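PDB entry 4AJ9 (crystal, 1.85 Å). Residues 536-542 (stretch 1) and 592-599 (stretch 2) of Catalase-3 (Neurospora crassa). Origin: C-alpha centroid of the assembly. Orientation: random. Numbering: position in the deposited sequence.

Stretch 1 (536-542) VLSTTKG
Stretch 2 592-599: EGAERVFS

Segments far apart in sequence are often joined by a small apolar patch with one well-aimed polar contact at its margin. Residues 536-542 and 592-599 of Catalase-3 illustrate the principle: they belong to one chain, their touching residues lie at least 54 positions apart, and together they bury 338 Å².

The first stretch leaves a strand at Val536 and Leu537 (phi/psi -99/112 and -82/114). It stays extended through Ser538 (-127/-162) and Thr539 (-155/152), bends at Thr540 (-79/-15), and continues through Lys541 (-90/143) to Gly542, whose phi of 74° favours glycine. The second enters at Glu592 (-53/131) and turns at Gly593 (102/-24), where a CB would be jammed against the preceding carbonyl oxygen. A short 3-10 segment follows from Ala594 to Val597 (-73/-9, -55/-23, -63/-17, -101/5), secured by Val597 N donating to Ala594 O at 3.0 Å. Phe598 (-98/-9) extends the turn, its N donating to Glu595 O at 3.1 Å, before Ser599 opens out (-161/163). Register is set where the CA atoms of Ser538 and Ala594 lie 4.8 Å apart.

Arg596 and Thr539 cover the most surface, 66 and 60 Å², and supply the direct hydrogen bond between the stretches. Both CA-to-CB bonds point toward the opposing stretch. Arg596 has chi1 p, chi2 t, chi3 m and chi4 -94°, a course that brings NH1 to Thr539 OG1 as donor at 3.0 Å, with an N-H...acceptor angle of 145°. Because OG1 lies at the guanidinium edge, near its plane, it meets an N-H group rather than the flat face. Thr539, with chi1 t, also accepts a weak bond from Lys541 N to its OG1 at 3.3 Å. Threonine suits this buried site by offering a methyl as well as a hydroxyl: CG2 rests 3.9 Å from Ala594 CA.

Ala594 adds 49 Å² as the centre of the apolar side. Its CB, directed toward the first stretch, lies 3.2 Å from Leu537 O and 3.7 Å from Ser538 CA, so its small side chain allows the backbones to approach closely. Ser538 turns its own CB away. Leu537 (chi1 m, chi2 t) points toward the second stretch and sets CD1 3.9 Å from Phe598 CZ, at the ring edge. The phenylalanine starts sideways, but chi1 m and chi2 74° bring the end of its ring nearer. Both residues are buried, in keeping with their apolar side chains.

At the exposed margin, Lys541 (m, m, t, then chi4 -23°) lays its aliphatic stem over one guanidinium face, with CG 3.0 Å from Arg596 NH1. Its ammonium also comes close to a like charge, NZ to Arg596 NH1 being 3.7 Å. A water accepts hydrogen bonds from both side chains: its oxygen is 2.8 Å from Arg596 NH2 and, more weakly bonded, 3.0 Å from Lys541 NZ. It thus bridges two cationic groups that have no hydrogen bond to each other.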

# COMPACT_ATOMS: atom_id res chain seq x y z
N VAL C 536 -34.87 13.31 -34.22
CA VAL C 536 -36.06 13.82 -34.90
C VAL C 536 -36.74 14.85 -34.01
O VAL C 536 -37.26 14.51 -32.94
CB VAL C 536 -37.03 12.70 -35.22
CG1 VAL C 536 -38.27 13.25 -35.91
CG2 VAL C 536 -36.36 11.64 -36.08
N LEU C 537 -36.72 16.11 -34.44
CA LEU C 537 -37.34 17.20 -33.70
C LEU C 537 -38.84 17.26 -33.99
O LEU C 537 -39.25 17.56 -35.11
CB LEU C 537 -36.69 18.53 -34.08
CG LEU C 537 -35.16 18.51 -34.07
CD1 LEU C 537 -34.58 19.92 -34.17
CD2 LEU C 537 -34.68 17.81 -32.81
N SER C 538 -39.65 16.98 -32.97
CA SER C 538 -41.11 16.96 -33.13
C SER C 538 -41.82 17.85 -32.11
O SER C 538 -41.21 18.73 -31.50
CB SER C 538 -41.63 15.51 -33.02
OG SER C 538 -42.99 15.42 -33.43
N THR C 539 -43.12 17.61 -31.93
CA THR C 539 -43.91 18.40 -31.00
C THR C 539 -45.10 17.60 -30.52
O THR C 539 -45.57 16.70 -31.22
CB THR C 539 -44.37 19.74 -31.63
OG1 THR C 539 -45.20 20.45 -30.71
CG2 THR C 539 -45.13 19.50 -32.94
N THR C 540 -45.58 17.89 -29.31
CA THR C 540 -46.72 17.16 -28.75
C THR C 540 -48.05 17.65 -29.33
O THR C 540 -49.07 16.98 -29.21
CB THR C 540 -46.76 17.22 -27.20
OG1 THR C 540 -46.82 18.59 -26.78
CG2 THR C 540 -45.51 16.57 -26.62
N LYS C 541 -48.01 18.82 -29.97
CA LYS C 541 -49.21 19.42 -30.54
C LYS C 541 -49.41 18.96 -31.98
O LYS C 541 -48.44 18.81 -32.73
CB LYS C 541 -49.10 20.94 -30.52
CG LYS C 541 -48.61 21.52 -29.21
CD LYS C 541 -49.42 21.05 -28.02
CE LYS C 541 -49.33 22.04 -26.88
NZ LYS C 541 -48.10 22.88 -26.98
N GLY C 542 -50.66 18.76 -32.38
CA GLY C 542 -50.98 18.39 -33.75
C GLY C 542 -50.62 16.95 -34.06
O GLY C 542 -50.52 16.12 -33.16
N GLU C 592 -42.58 16.97 -39.75
CA GLU C 592 -43.61 17.90 -40.21
C GLU C 592 -44.48 18.37 -39.06
O GLU C 592 -44.95 17.55 -38.26
CB GLU C 592 -44.47 17.27 -41.30
CG GLU C 592 -45.44 18.26 -41.92
CD GLU C 592 -46.04 17.75 -43.21
OE1 GLU C 592 -46.35 16.54 -43.28
OE2 GLU C 592 -46.20 18.56 -44.15
N GLY C 593 -44.67 19.68 -38.96
CA GLY C 593 -45.49 20.26 -37.91
C GLY C 593 -44.66 20.85 -36.79
O GLY C 593 -45.12 21.74 -36.07
N ALA C 594 -43.44 20.37 -36.65
CA ALA C 594 -42.58 20.83 -35.56
C ALA C 594 -42.07 22.25 -35.80
O ALA C 594 -41.48 22.84 -34.91
CB ALA C 594 -41.41 19.87 -35.37
N GLU C 595 -42.31 22.79 -36.99
CA GLU C 595 -41.91 24.17 -37.27
C GLU C 595 -42.50 25.12 -36.24
O GLU C 595 -41.98 26.21 -36.00
CB GLU C 595 -42.31 24.58 -38.69
CG GLU C 595 -43.81 24.59 -38.96
CD GLU C 595 -44.33 23.29 -39.52
OE1 GLU C 595 -43.65 22.25 -39.37
OE2 GLU C 595 -45.42 23.30 -40.12
N ARG C 596 -43.59 24.70 -35.60
CA ARG C 596 -44.25 25.52 -34.58
C ARG C 596 -43.39 25.83 -33.34
O ARG C 596 -43.72 26.74 -32.58
CB ARG C 596 -45.59 24.90 -34.17
CG ARG C 596 -45.49 23.51 -33.57
CD ARG C 596 -46.80 23.13 -32.92
NE ARG C 596 -47.22 24.17 -31.98
CZ ARG C 596 -46.94 24.16 -30.68
NH1 ARG C 596 -46.26 23.16 -30.14
NH2 ARG C 596 -47.36 25.16 -29.91
N VAL C 597 -42.31 25.08 -33.13
CA VAL C 597 -41.48 25.33 -31.95
C VAL C 597 -40.23 26.11 -32.32
O VAL C 597 -39.36 26.36 -31.48
CB VAL C 597 -41.11 24.03 -31.18
CG1 VAL C 597 -42.38 23.29 -30.78
CG2 VAL C 597 -40.19 23.14 -32.01
N PHE C 598 -40.15 26.53 -33.58
CA PHE C 598 -39.03 27.34 -34.05
C PHE C 598 -39.34 28.84 -34.08
O PHE C 598 -38.45 29.65 -34.28
CB PHE C 598 -38.56 26.86 -35.43
CG PHE C 598 -37.94 25.50 -35.39
CD1 PHE C 598 -38.73 24.37 -35.24
CD2 PHE C 598 -36.57 25.35 -35.47
CE1 PHE C 598 -38.17 23.11 -35.19
CE2 PHE C 598 -36.00 24.08 -35.42
CZ PHE C 598 -36.80 22.97 -35.27
N SER C 599 -40.61 29.19 -33.87
CA SER C 599 -40.99 30.60 -33.77
C SER C 599 -42.34 30.77 -33.08
O SER C 599 -43.11 29.82 -32.97
CB SER C 599 -41.05 31.25 -35.16
OG SER C 599 -42.21 30.82 -35.85
O HOH W 1 -46.93 25.64 -27.20